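Side-chain contacts in 3-oxo-tetronate kinase (Salmonella typhimurium, PDB 3DQQ), which probably catalyses the ATP-dependent phosphorylation of 3-oxo-tetronate to 3-oxo-tetronate 4-phosphate, as a member of the four-carbon acid sugar kinase family: residues Trp71-Gly76 and Met104-Thr109; Thr174-Val179 and Asn203-Glu208; Ala253-Gly258 and Ser410-Ala415; Glu289-Tyr294 and Val338-Ser343. One frame throughout, in Å; residues are numbered along the deposited sequence.

How the interactions relate
Interactions 1 and 2 come in series along the chain, and interaction 4 falls between the two segments of interaction 3. The first two lie in the sugar-binding N-terminal domain, centres 28 Å apart and not touching; each joins the ends of two helices, interaction 1 at the surface and interaction 2 partly buried. Interactions 3 and 4 belong to the nucleotide-binding C-terminal domain. Their centres are 20 Å apart and they touch: Phe342 of helix 336-351 packs on Leu256, Ser257 and Gly258, so strand 253-257 lies between this helix and helix 411-417. Interactions 2 and 4 lie 53 Å apart between centres. The first pair packs the sugar-binding part, the second a core beside the probable ATP site.

Interaction 1: Trp71-Gly76 and Met104-Thr109; sequences WLKKQG and MVALDT
Lys73 NZ meets the carbonyl oxygen of Ala106 from above the carbonyl plane, 56° out of it and with a C=O...N angle of 122°, so the bond does not follow a lone pair. The lysine leaves the last turn of helix 58-74 and reaches the end of helix 96-106, where the hydrogen bond from Lys73 NZ to Ala106 O is 2.7 Å long. Its chain runs extended as far as CE and bends at its last torsion (chi4 137°), which directs NZ at the oxygen. Beside this polar end the aliphatic part also packs: CE of Lys73 lies 3.9 Å from CD2 of Leu107, and the two side chains pass at a slant. Leu107 and Ala106 also rest on Leu69, one turn earlier in helix 58-74, and Leu107 reaches Leu219 of strand 219-222, so the lysine lies at the outer margin of an apolar seam between the two helices. Both helices finish in Schellman motifs. In the second, Asp108 has positive phi, and Thr109 N bonds back to Met104 O at 3.0 Å while Asp108 N bonds to Val105 O. The lysine supplies a donor to Ala106 O at the C-terminal end of the helix, where its positive charge would probably interact favourably with the helix dipole.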
loop_
_atom_site.group_PDB
_atom_site.type_symbol
_atom_site.label_atom_id
_atom_site.label_comp_id
_atom_site.label_asym_id
_atom_site.label_seq_id
_atom_site.Cartn_x
_atom_site.Cartn_y
_atom_site.Cartn_z
ATOM N N TRP A 71 -21.751 31.501 -6.061
ATOM C CA TRP A 71 -22.662 30.854 -6.967
ATOM C C TRP A 71 -23.960 30.385 -6.298
ATOM O O TRP A 71 -25.030 30.604 -6.828
ATOM C CB TRP A 71 -21.975 29.681 -7.614
ATOM C CG TRP A 71 -22.789 29.000 -8.660
ATOM C CD1 TRP A 71 -22.833 29.295 -9.966
ATOM C CD2 TRP A 71 -23.660 27.887 -8.462
ATOM N NE1 TRP A 71 -23.676 28.426 -10.622
ATOM C CE2 TRP A 71 -24.211 27.563 -9.703
ATOM C CE3 TRP A 71 -24.048 27.153 -7.346
ATOM C CZ2 TRP A 71 -25.107 26.525 -9.866
ATOM C CZ3 TRP A 71 -24.941 26.110 -7.512
ATOM C CH2 TRP A 71 -25.454 25.809 -8.751
ATOM N N LEU A 72 -23.860 29.718 -5.162
ATOM C CA LEU A 72 -25.034 29.240 -4.459
ATOM C C LEU A 72 -25.959 30.406 -4.133
ATOM O O LEU A 72 -27.166 30.299 -4.273
ATOM C CB LEU A 72 -24.643 28.541 -3.165
ATOM C CG LEU A 72 -24.010 27.161 -3.277
ATOM C CD1 LEU A 72 -23.493 26.660 -1.890
ATOM C CD2 LEU A 72 -25.027 26.230 -3.912
ATOM N N LYS A 73 -25.396 31.522 -3.693
ATOM C CA LYS A 73 -26.217 32.686 -3.377
ATOM C C LYS A 73 -26.919 33.221 -4.619
ATOM O O LYS A 73 -28.039 33.609 -4.585
ATOM C CB LYS A 73 -25.374 33.800 -2.791
ATOM C CG LYS A 73 -25.230 33.760 -1.311
ATOM C CD LYS A 73 -24.288 34.981 -0.898
ATOM C CE LYS A 73 -24.470 35.486 0.625
ATOM N NZ LYS A 73 -23.127 35.760 1.260
ATOM N N LYS A 74 -26.231 33.226 -5.729
ATOM C CA LYS A 74 -26.838 33.604 -6.989
ATOM C C LYS A 74 -28.018 32.715 -7.360
ATOM O O LYS A 74 -28.925 33.164 -7.951
ATOM C CB LYS A 74 -25.766 33.529 -8.057
ATOM C CG LYS A 74 -26.103 34.099 -9.403
ATOM C CD LYS A 74 -24.781 34.319 -10.238
ATOM C CE LYS A 74 -23.845 35.424 -9.489
ATOM N NZ LYS A 74 -22.309 35.238 -9.545
ATOM N N GLN A 75 -27.998 31.442 -7.021
ATOM C CA GLN A 75 -29.122 30.584 -7.327
ATOM C C GLN A 75 -30.212 30.663 -6.269
ATOM O O GLN A 75 -31.211 29.962 -6.399
ATOM C CB GLN A 75 -28.691 29.110 -7.420
ATOM C CG GLN A 75 -27.499 28.821 -8.274
ATOM C CD GLN A 75 -27.552 29.571 -9.540
ATOM O OE1 GLN A 75 -28.517 29.500 -10.252
ATOM N NE2 GLN A 75 -26.530 30.342 -9.808
ATOM N N GLY A 76 -30.024 31.443 -5.205
ATOM C CA GLY A 76 -31.049 31.573 -4.176
ATOM C C GLY A 76 -31.017 30.539 -3.072
ATOM O O GLY A 76 -31.982 30.314 -2.347
ATOM N N MET A 104 -18.753 32.247 7.447
ATOM C CA MET A 104 -19.537 32.980 8.425
ATOM C C MET A 104 -19.490 34.450 8.102
ATOM O O MET A 104 -20.511 35.143 8.110
ATOM C CB MET A 104 -19.049 32.710 9.857
ATOM C CG MET A 104 -19.215 31.234 10.362
ATOM S SD MET A 104 -18.480 31.021 12.032
ATOM C CE MET A 104 -19.767 31.974 12.867
ATOM N N VAL A 105 -18.313 34.954 7.772
ATOM C CA VAL A 105 -18.210 36.375 7.468
ATOM C C VAL A 105 -18.975 36.697 6.188
ATOM O O VAL A 105 -19.664 37.674 6.153
ATOM C CB VAL A 105 -16.745 36.859 7.334
ATOM C CG1 VAL A 105 -16.709 38.235 6.636
ATOM C CG2 VAL A 105 -16.051 36.887 8.666
ATOM N N ALA A 106 -18.848 35.903 5.126
ATOM C CA ALA A 106 -19.600 36.153 3.876
ATOM C C ALA A 106 -21.107 36.074 4.095
ATOM O O ALA A 106 -21.833 36.749 3.413
ATOM C CB ALA A 106 -19.205 35.238 2.811
ATOM N N LEU A 107 -21.585 35.275 5.048
ATOM C CA LEU A 107 -23.019 35.131 5.281
ATOM C C LEU A 107 -23.498 36.051 6.408
ATOM O O LEU A 107 -24.639 35.990 6.884
ATOM C CB LEU A 107 -23.326 33.685 5.611
ATOM C CG LEU A 107 -23.344 32.728 4.408
ATOM C CD1 LEU A 107 -23.269 31.288 4.926
ATOM C CD2 LEU A 107 -24.555 32.904 3.565
ATOM N N ASP A 108 -22.609 36.929 6.827
ATOM C CA ASP A 108 -22.833 37.787 7.971
ATOM C C ASP A 108 -23.526 37.047 9.142
ATOM O O ASP A 108 -24.553 37.504 9.636
ATOM C CB ASP A 108 -23.613 39.008 7.527
ATOM C CG ASP A 108 -23.602 40.133 8.570
ATOM O OD1 ASP A 108 -22.494 40.487 9.040
ATOM O OD2 ASP A 108 -24.690 40.706 8.925
ATOM N N THR A 109 -22.963 35.917 9.560
ATOM C CA THR A 109 -23.439 35.176 10.711
ATOM C C THR A 109 -22.336 35.062 11.802
ATOM O O THR A 109 -21.152 34.952 11.494
ATOM C CB THR A 109 -23.977 33.726 10.321
ATOM O OG1 THR A 109 -24.233 33.009 11.520
ATOM C CG2 THR A 109 -22.980 32.870 9.631
#

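Interaction 2: Thr174-Val179 and Asn203-Glu208; sequences TLDEGV and NERHLE
The last turn of helix 172-177 faces the first turn of helix 204-214, and the backbones come nearest at Leu175 and His206, whose CA atoms are 6.3 Å apart. Asp176 uses one carboxylate oxygen, OD1, for two strong partners. Arg205 NH1 meets it at 2.7 Å in a nearly straight bond, approaching almost head-on to the C-O bond and keeping OD1 within the guanidinium plane; this is a salt bridge, to which Arg205 NH2 adds a weak bond. His206 NE2 reaches the same oxygen at 3.0 Å from the opposite face of the carboxylate, on its syn side but 34° out of plane, while OD1 stays close to the imidazole plane. CG of Arg205 lies anti to the backbone N (chi1 -177°) and the chain bends at chi3, bringing the guanidinium edge to OD1, with its plane 31° from the carboxylate. The ring of His206 is held at its other nitrogen too, ND1 pairing with Leu202 N. Next to this polar group, Leu175 CB lies 3.9 Å from His206 CD2, the two side chains crossing near a right angle. Asn203 is the N-cap of the second helix: its OD1 accepts from His206 N at 3.0 Å. Leu175 also touches Thr182 of helix 179-191, His206 packs on Ala201 just beyond strand 196-199, and Glu204 and Glu208 both form salt bridges with Arg232 of helix 224-235.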
loop_
_atom_site.group_PDB
_atom_site.type_symbol
_atom_site.label_atom_id
_atom_site.label_comp_id
_atom_site.label_asym_id
_atom_site.label_seq_id
_atom_site.Cartn_x
_atom_site.Cartn_y
_atom_site.Cartn_z
ATOM N N THR A 174 -28.618 16.864 26.383
ATOM C CA THR A 174 -29.513 17.977 26.018
ATOM C C THR A 174 -30.400 17.597 24.821
ATOM O O THR A 174 -31.594 17.839 24.793
ATOM C CB THR A 174 -28.713 19.206 25.659
ATOM O OG1 THR A 174 -27.884 19.581 26.756
ATOM C CG2 THR A 174 -29.620 20.368 25.279
ATOM N N LEU A 175 -29.787 17.004 23.814
ATOM C CA LEU A 175 -30.522 16.503 22.668
ATOM C C LEU A 175 -31.634 15.594 23.169
ATOM O O LEU A 175 -32.746 15.624 22.671
ATOM C CB LEU A 175 -29.563 15.731 21.758
ATOM C CG LEU A 175 -28.895 16.423 20.568
ATOM C CD1 LEU A 175 -28.748 17.892 20.681
ATOM C CD2 LEU A 175 -27.561 15.793 20.339
ATOM N N ASP A 176 -31.318 14.785 24.172
ATOM C CA ASP A 176 -32.292 13.869 24.751
ATOM C C ASP A 176 -33.410 14.612 25.452
ATOM O O ASP A 176 -34.504 14.108 25.561
ATOM C CB ASP A 176 -31.610 12.864 25.715
ATOM C CG ASP A 176 -30.688 11.835 24.970
ATOM O OD1 ASP A 176 -31.007 11.530 23.780
ATOM O OD2 ASP A 176 -29.646 11.357 25.552
ATOM N N GLU A 177 -33.162 15.807 25.942
ATOM C CA GLU A 177 -34.260 16.627 26.421
ATOM C C GLU A 177 -35.104 17.223 25.293
ATOM O O GLU A 177 -36.187 17.684 25.535
ATOM C CB GLU A 177 -33.751 17.764 27.299
ATOM C CG GLU A 177 -33.424 17.330 28.708
ATOM C CD GLU A 177 -32.541 18.346 29.499
ATOM O OE1 GLU A 177 -32.314 19.505 29.020
ATOM O OE2 GLU A 177 -32.061 17.954 30.620
ATOM N N GLY A 178 -34.605 17.258 24.072
ATOM C CA GLY A 178 -35.413 17.720 22.971
ATOM C C GLY A 178 -35.110 19.090 22.378
ATOM O O GLY A 178 -34.144 19.799 22.772
ATOM N N VAL A 179 -35.977 19.438 21.420
ATOM C CA VAL A 179 -35.823 20.577 20.562
ATOM C C VAL A 179 -35.716 21.842 21.368
ATOM O O VAL A 179 -34.752 22.594 21.212
ATOM C CB VAL A 179 -36.957 20.646 19.549
ATOM C CG1 VAL A 179 -37.028 21.993 18.901
ATOM C CG2 VAL A 179 -36.787 19.570 18.489
ATOM N N ASN A 203 -26.324 8.315 17.856
ATOM C CA ASN A 203 -27.276 7.513 17.107
ATOM C C ASN A 203 -28.069 8.410 16.193
ATOM O O ASN A 203 -28.095 9.629 16.360
ATOM C CB ASN A 203 -28.224 6.787 18.060
ATOM C CG ASN A 203 -28.945 7.723 18.963
ATOM O OD1 ASN A 203 -29.545 8.692 18.528
ATOM N ND2 ASN A 203 -28.914 7.449 20.228
ATOM N N GLU A 204 -28.775 7.801 15.260
ATOM C CA GLU A 204 -29.474 8.580 14.275
ATOM C C GLU A 204 -30.595 9.468 14.849
ATOM O O GLU A 204 -30.856 10.530 14.324
ATOM C CB GLU A 204 -29.861 7.703 13.069
ATOM C CG GLU A 204 -31.244 7.034 12.989
ATOM C CD GLU A 204 -31.442 6.367 11.577
ATOM O OE1 GLU A 204 -32.594 5.958 11.221
ATOM O OE2 GLU A 204 -30.403 6.276 10.833
ATOM N N ARG A 205 -31.178 9.103 15.973
ATOM C CA ARG A 205 -32.175 9.982 16.566
ATOM C C ARG A 205 -31.595 11.350 16.941
ATOM O O ARG A 205 -32.260 12.379 16.858
ATOM C CB ARG A 205 -32.758 9.320 17.796
ATOM C CG ARG A 205 -33.856 10.082 18.466
ATOM C CD ARG A 205 -34.329 9.315 19.765
ATOM N NE ARG A 205 -33.196 8.725 20.548
ATOM C CZ ARG A 205 -32.486 9.354 21.508
ATOM N NH1 ARG A 205 -32.772 10.617 21.885
ATOM N NH2 ARG A 205 -31.465 8.709 22.087
ATOM N N HIS A 206 -30.359 11.356 17.397
ATOM C CA HIS A 206 -29.716 12.588 17.763
ATOM C C HIS A 206 -29.557 13.493 16.558
ATOM O O HIS A 206 -29.780 14.712 16.642
ATOM C CB HIS A 206 -28.345 12.283 18.314
ATOM C CG HIS A 206 -28.364 11.759 19.713
ATOM N ND1 HIS A 206 -27.361 10.967 20.222
ATOM C CD2 HIS A 206 -29.250 11.940 20.719
ATOM C CE1 HIS A 206 -27.627 10.692 21.482
ATOM N NE2 HIS A 206 -28.771 11.267 21.807
ATOM N N LEU A 207 -29.180 12.890 15.435
ATOM C CA LEU A 207 -29.082 13.623 14.193
ATOM C C LEU A 207 -30.420 14.148 13.717
ATOM O O LEU A 207 -30.494 15.276 13.201
ATOM C CB LEU A 207 -28.440 12.778 13.123
ATOM C CG LEU A 207 -26.958 12.488 13.434
ATOM C CD1 LEU A 207 -26.394 11.508 12.417
ATOM C CD2 LEU A 207 -26.171 13.781 13.482
ATOM N N GLU A 208 -31.485 13.384 13.914
ATOM C CA GLU A 208 -32.806 13.845 13.543
ATOM C C GLU A 208 -33.196 15.045 14.380
ATOM O O GLU A 208 -33.786 15.991 13.872
ATOM C CB GLU A 208 -33.834 12.753 13.704
ATOM C CG GLU A 208 -33.688 11.577 12.725
ATOM C CD GLU A 208 -34.765 10.470 12.934
ATOM O OE1 GLU A 208 -35.205 9.851 11.935
ATOM O OE2 GLU A 208 -35.194 10.228 14.102
#

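Interaction 3: Ala253-Gly258 and Ser410-Ala415; sequences AVVLSG and SFFIRA
Val255 sets one methyl squarely on the phenyl ring of Phe412, a CH-pi contact between strand 253-257 and the first turn of helix 411-417. CG1 stands 3.6 Å from the ring centroid and only 10° off the ring normal, so that it lies over the middle of the face; all six ring carbons are within about 4.1 Å of it. With CG1 placed anti to the nitrogen of Val255 (chi1 179°), that branch is the one carried onto the ring, and the two side chains meet at about a right angle. The apolar packing is shared with Ile358 of strand 356-360, which Phe412 also touches. This is the core of the nucleotide-binding domain, where strand 253-257 runs parallel to strands 356-360 and 312-314 on its two flanks, and helix 411-417 covers one side of it; Val255 bonds through its backbone to Pro311 and Ile313, Val254 and Leu256 to Ile358. Looser van der Waals contact comes from Ser257, whose OG is 4.3 Å from Phe412 CZ, at a slant to the ring. Ser257 lies near the probable ATP site, its side chain about 5 Å from that of Ser259. Polar bonds do not cross the contact. At the helix start Asp408 OD2 takes a hydrogen bond with Ser410 OG and a salt bridge with Arg414 NE; Arg414 NH1 pairs with Glu418, just past the helix.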
loop_
_atom_site.group_PDB
_atom_site.type_symbol
_atom_site.label_atom_id
_atom_site.label_comp_id
_atom_site.label_asym_id
_atom_site.label_seq_id
_atom_site.Cartn_x
_atom_site.Cartn_y
_atom_site.Cartn_z
ATOM N N ALA A 253 -23.205 -1.516 -21.012
ATOM C CA ALA A 253 -22.323 -1.157 -19.924
ATOM C C ALA A 253 -20.908 -1.767 -20.064
ATOM O O ALA A 253 -20.670 -2.724 -20.808
ATOM C CB ALA A 253 -22.937 -1.587 -18.621
ATOM N N VAL A 254 -19.978 -1.192 -19.317
ATOM C CA VAL A 254 -18.611 -1.601 -19.322
ATOM C C VAL A 254 -18.112 -1.443 -17.891
ATOM O O VAL A 254 -18.529 -0.523 -17.205
ATOM C CB VAL A 254 -17.802 -0.743 -20.289
ATOM C CG1 VAL A 254 -17.790 0.711 -19.851
ATOM C CG2 VAL A 254 -16.412 -1.315 -20.424
ATOM N N VAL A 255 -17.290 -2.380 -17.415
ATOM C CA VAL A 255 -16.560 -2.188 -16.160
ATOM C C VAL A 255 -15.130 -1.768 -16.496
ATOM O O VAL A 255 -14.448 -2.445 -17.268
ATOM C CB VAL A 255 -16.516 -3.472 -15.307
ATOM C CG1 VAL A 255 -15.722 -3.239 -14.025
ATOM C CG2 VAL A 255 -17.922 -3.937 -15.008
ATOM N N LEU A 256 -14.696 -0.647 -15.937
ATOM C CA LEU A 256 -13.326 -0.177 -16.085
ATOM C C LEU A 256 -12.693 -0.179 -14.688
ATOM O O LEU A 256 -13.034 0.631 -13.832
ATOM C CB LEU A 256 -13.282 1.237 -16.684
ATOM C CG LEU A 256 -13.817 1.465 -18.101
ATOM C CD1 LEU A 256 -13.662 2.943 -18.499
ATOM C CD2 LEU A 256 -13.160 0.558 -19.123
ATOM N N SER A 257 -11.765 -1.095 -14.458
ATOM C CA SER A 257 -11.134 -1.222 -13.152
ATOM C C SER A 257 -9.669 -0.774 -13.153
ATOM O O SER A 257 -8.849 -1.369 -13.852
ATOM C CB SER A 257 -11.228 -2.669 -12.703
ATOM O OG SER A 257 -10.951 -2.747 -11.341
ATOM N N GLY A 258 -9.370 0.268 -12.363
ATOM C CA GLY A 258 -8.003 0.802 -12.175
ATOM C C GLY A 258 -7.404 0.650 -10.773
ATOM O O GLY A 258 -6.204 0.686 -10.627
ATOM N N SER A 410 -19.455 -8.803 -4.990
ATOM C CA SER A 410 -20.250 -8.882 -6.205
ATOM C C SER A 410 -20.673 -7.521 -6.764
ATOM O O SER A 410 -21.550 -7.448 -7.622
ATOM C CB SER A 410 -21.475 -9.749 -5.937
ATOM O OG SER A 410 -22.288 -9.125 -4.970
ATOM N N PHE A 411 -20.039 -6.453 -6.307
ATOM C CA PHE A 411 -20.396 -5.105 -6.730
ATOM C C PHE A 411 -20.677 -4.947 -8.221
ATOM O O PHE A 411 -21.726 -4.415 -8.607
ATOM C CB PHE A 411 -19.289 -4.151 -6.354
ATOM C CG PHE A 411 -19.532 -2.724 -6.793
ATOM C CD1 PHE A 411 -20.415 -1.916 -6.113
ATOM C CD2 PHE A 411 -18.830 -2.181 -7.851
ATOM C CE1 PHE A 411 -20.615 -0.617 -6.502
ATOM C CE2 PHE A 411 -19.032 -0.898 -8.233
ATOM C CZ PHE A 411 -19.941 -0.117 -7.564
ATOM N N PHE A 412 -19.752 -5.416 -9.052
ATOM C CA PHE A 412 -19.863 -5.219 -10.489
ATOM C C PHE A 412 -21.060 -5.954 -11.077
ATOM O O PHE A 412 -21.583 -5.544 -12.137
ATOM C CB PHE A 412 -18.608 -5.703 -11.225
ATOM C CG PHE A 412 -17.355 -4.971 -10.886
ATOM C CD1 PHE A 412 -17.336 -3.616 -10.719
ATOM C CD2 PHE A 412 -16.170 -5.644 -10.797
ATOM C CE1 PHE A 412 -16.167 -2.950 -10.419
ATOM C CE2 PHE A 412 -14.974 -4.960 -10.501
ATOM C CZ PHE A 412 -14.987 -3.621 -10.319
ATOM N N ILE A 413 -21.471 -7.054 -10.437
ATOM C CA ILE A 413 -22.718 -7.700 -10.843
ATOM C C ILE A 413 -23.920 -6.906 -10.323
ATOM O O ILE A 413 -24.831 -6.605 -11.086
ATOM C CB ILE A 413 -22.839 -9.157 -10.375
ATOM C CG1 ILE A 413 -21.836 -10.029 -11.094
ATOM C CG2 ILE A 413 -24.177 -9.707 -10.730
ATOM C CD1 ILE A 413 -22.100 -11.487 -10.925
ATOM N N ARG A 414 -23.918 -6.547 -9.041
ATOM C CA ARG A 414 -25.106 -5.924 -8.463
ATOM C C ARG A 414 -25.413 -4.646 -9.178
ATOM O O ARG A 414 -26.565 -4.412 -9.517
ATOM C CB ARG A 414 -24.969 -5.706 -6.957
ATOM C CG ARG A 414 -24.797 -7.081 -6.235
ATOM C CD ARG A 414 -25.020 -7.067 -4.708
ATOM N NE ARG A 414 -24.341 -5.925 -4.091
ATOM C CZ ARG A 414 -24.915 -4.750 -3.822
ATOM N NH1 ARG A 414 -26.202 -4.516 -4.093
ATOM N NH2 ARG A 414 -24.176 -3.800 -3.263
ATOM N N ALA A 415 -24.371 -3.864 -9.462
ATOM C CA ALA A 415 -24.492 -2.628 -10.222
ATOM C C ALA A 415 -25.388 -2.779 -11.447
ATOM O O ALA A 415 -26.052 -1.847 -11.857
ATOM C CB ALA A 415 -23.118 -2.177 -10.652
#

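Interaction 4: Glu289-Tyr294 and Val338-Ser343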
loop_
_atom_site.group_PDB
_atom_site.type_symbol
_atom_site.label_atom_id
_atom_site.label_comp_id
_atom_site.label_asym_id
_atom_site.label_seq_id
_atom_site.Cartn_x
_atom_site.Cartn_y
_atom_site.Cartn_z
ATOM N N GLU A 289 1.452 6.626 -29.177
ATOM C CA GLU A 289 0.968 6.024 -30.398
ATOM C C GLU A 289 0.497 4.661 -29.995
ATOM O O GLU A 289 -0.553 4.191 -30.434
ATOM C CB GLU A 289 2.060 5.899 -31.478
ATOM C CG GLU A 289 2.692 7.201 -31.969
ATOM C CD GLU A 289 3.488 7.974 -30.858
ATOM O OE1 GLU A 289 3.740 7.458 -29.704
ATOM O OE2 GLU A 289 3.849 9.146 -31.159
ATOM N N THR A 290 1.255 4.026 -29.127
ATOM C CA THR A 290 0.845 2.717 -28.706
ATOM C C THR A 290 -0.409 2.852 -27.878
ATOM O O THR A 290 -1.377 2.165 -28.127
ATOM C CB THR A 290 1.958 1.964 -28.003
ATOM O OG1 THR A 290 3.119 2.080 -28.806
ATOM C CG2 THR A 290 1.616 0.498 -27.921
ATOM N N ARG A 291 -0.444 3.784 -26.955
ATOM C CA ARG A 291 -1.697 3.974 -26.206
ATOM C C ARG A 291 -2.913 4.204 -27.100
ATOM O O ARG A 291 -3.970 3.635 -26.890
ATOM C CB ARG A 291 -1.593 5.150 -25.255
ATOM C CG ARG A 291 -1.210 4.783 -23.910
ATOM C CD ARG A 291 -1.356 5.968 -22.979
ATOM N NE ARG A 291 -0.024 6.246 -22.488
ATOM C CZ ARG A 291 0.715 7.276 -22.842
ATOM N NH1 ARG A 291 0.248 8.216 -23.645
ATOM N NH2 ARG A 291 1.928 7.377 -22.350
ATOM N N GLU A 292 -2.755 5.073 -28.081
ATOM C CA GLU A 292 -3.843 5.414 -28.945
ATOM C C GLU A 292 -4.371 4.193 -29.668
ATOM O O GLU A 292 -5.567 3.919 -29.646
ATOM C CB GLU A 292 -3.408 6.502 -29.897
ATOM C CG GLU A 292 -3.703 7.932 -29.335
ATOM C CD GLU A 292 -2.704 9.024 -29.840
ATOM O OE1 GLU A 292 -2.480 9.131 -31.097
ATOM O OE2 GLU A 292 -2.140 9.760 -28.965
ATOM N N ALA A 293 -3.475 3.418 -30.261
ATOM C CA ALA A 293 -3.895 2.207 -30.951
ATOM C C ALA A 293 -4.508 1.181 -29.980
ATOM O O ALA A 293 -5.536 0.572 -30.305
ATOM C CB ALA A 293 -2.763 1.638 -31.708
ATOM N N TYR A 294 -3.931 1.041 -28.782
ATOM C CA TYR A 294 -4.393 0.037 -27.807
ATOM C C TYR A 294 -5.801 0.382 -27.303
ATOM O O TYR A 294 -6.661 -0.488 -27.167
ATOM C CB TYR A 294 -3.382 -0.105 -26.641
ATOM C CG TYR A 294 -3.528 -1.311 -25.696
ATOM C CD1 TYR A 294 -3.964 -2.544 -26.142
ATOM C CD2 TYR A 294 -3.193 -1.207 -24.358
ATOM C CE1 TYR A 294 -4.073 -3.638 -25.278
ATOM C CE2 TYR A 294 -3.302 -2.296 -23.487
ATOM C CZ TYR A 294 -3.743 -3.507 -23.965
ATOM O OH TYR A 294 -3.846 -4.596 -23.126
ATOM N N VAL A 338 -1.211 3.745 -17.627
ATOM C CA VAL A 338 -2.493 3.085 -17.564
ATOM C C VAL A 338 -3.640 4.113 -17.419
ATOM O O VAL A 338 -4.622 4.026 -18.147
ATOM C CB VAL A 338 -2.530 2.041 -16.427
ATOM C CG1 VAL A 338 -3.942 1.550 -16.189
ATOM C CG2 VAL A 338 -1.636 0.887 -16.781
ATOM N N GLU A 339 -3.537 5.097 -16.534
ATOM C CA GLU A 339 -4.601 6.108 -16.497
ATOM C C GLU A 339 -4.746 6.833 -17.841
ATOM O O GLU A 339 -5.827 7.042 -18.303
ATOM C CB GLU A 339 -4.407 7.120 -15.358
ATOM C CG GLU A 339 -4.458 6.513 -13.915
ATOM C CD GLU A 339 -5.651 5.529 -13.671
ATOM O OE1 GLU A 339 -6.806 5.966 -13.517
ATOM O OE2 GLU A 339 -5.456 4.297 -13.616
ATOM N N ALA A 340 -3.661 7.175 -18.499
ATOM C CA ALA A 340 -3.749 7.773 -19.809
ATOM C C ALA A 340 -4.507 6.859 -20.764
ATOM O O ALA A 340 -5.256 7.340 -21.623
ATOM C CB ALA A 340 -2.357 8.088 -20.347
ATOM N N LEU A 341 -4.314 5.545 -20.644
ATOM C CA LEU A 341 -5.014 4.618 -21.534
ATOM C C LEU A 341 -6.512 4.680 -21.256
ATOM O O LEU A 341 -7.302 4.856 -22.200
ATOM C CB LEU A 341 -4.536 3.176 -21.406
ATOM C CG LEU A 341 -5.400 2.169 -22.175
ATOM C CD1 LEU A 341 -4.918 1.985 -23.619
ATOM C CD2 LEU A 341 -5.464 0.874 -21.434
ATOM N N PHE A 342 -6.892 4.536 -19.983
ATOM C CA PHE A 342 -8.304 4.582 -19.598
ATOM C C PHE A 342 -8.999 5.852 -20.084
ATOM O O PHE A 342 -10.185 5.863 -20.468
ATOM C CB PHE A 342 -8.458 4.474 -18.083
ATOM C CG PHE A 342 -8.484 3.067 -17.584
ATOM C CD1 PHE A 342 -9.418 2.172 -18.049
ATOM C CD2 PHE A 342 -7.584 2.630 -16.642
ATOM C CE1 PHE A 342 -9.450 0.858 -17.584
ATOM C CE2 PHE A 342 -7.620 1.306 -16.172
ATOM C CZ PHE A 342 -8.561 0.430 -16.655
ATOM N N SER A 343 -8.247 6.933 -20.067
ATOM C CA SER A 343 -8.751 8.188 -20.571
ATOM C C SER A 343 -9.214 8.089 -22.025
ATOM O O SER A 343 -10.355 8.420 -22.326
ATOM C CB SER A 343 -7.676 9.240 -20.456
ATOM O OG SER A 343 -8.208 10.426 -20.920
#
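Leu341 and Ala340 of helix 336-351 meet Arg291 and Tyr294 of helix 288-304 in a packing of mainly apolar atoms. CD1 of Leu341 lies 3.7 Å from CD2 of Tyr294, at a slant to the ring, and also 3.8 Å from the carbonyl oxygen of Arg291. The leucine branch leaves anti to its nitrogen (chi1 171°), which brings CD1 between the Tyr294 ring and the Arg291 carbonyl. Beside it, the methyl of Ala340 sits 3.5 Å from Arg291 CD and comes over one face of the guanidinium, with NE at 3.7 Å; the arginine bends at chi3 to lay its plane there. Further out, Tyr294 OH bonds to Asp281 N, which fixes the far end of the ring, and Arg291 NE makes a weak bond to Cys285 O. Leu341 packs too on Ala295 and Leu298, further along helix 288-304. The short segments cross at -43° with a closest axis approach of 9.3 Å, and the helices run in broadly the same sense. Glu339 OE1 on helix 336-351 bonds to Thr364 OG1, a residue that probably binds ATP; helices 288-304 and 336-351 belong to the helical layer packed about the parallel strands of the nucleotide-binding domain.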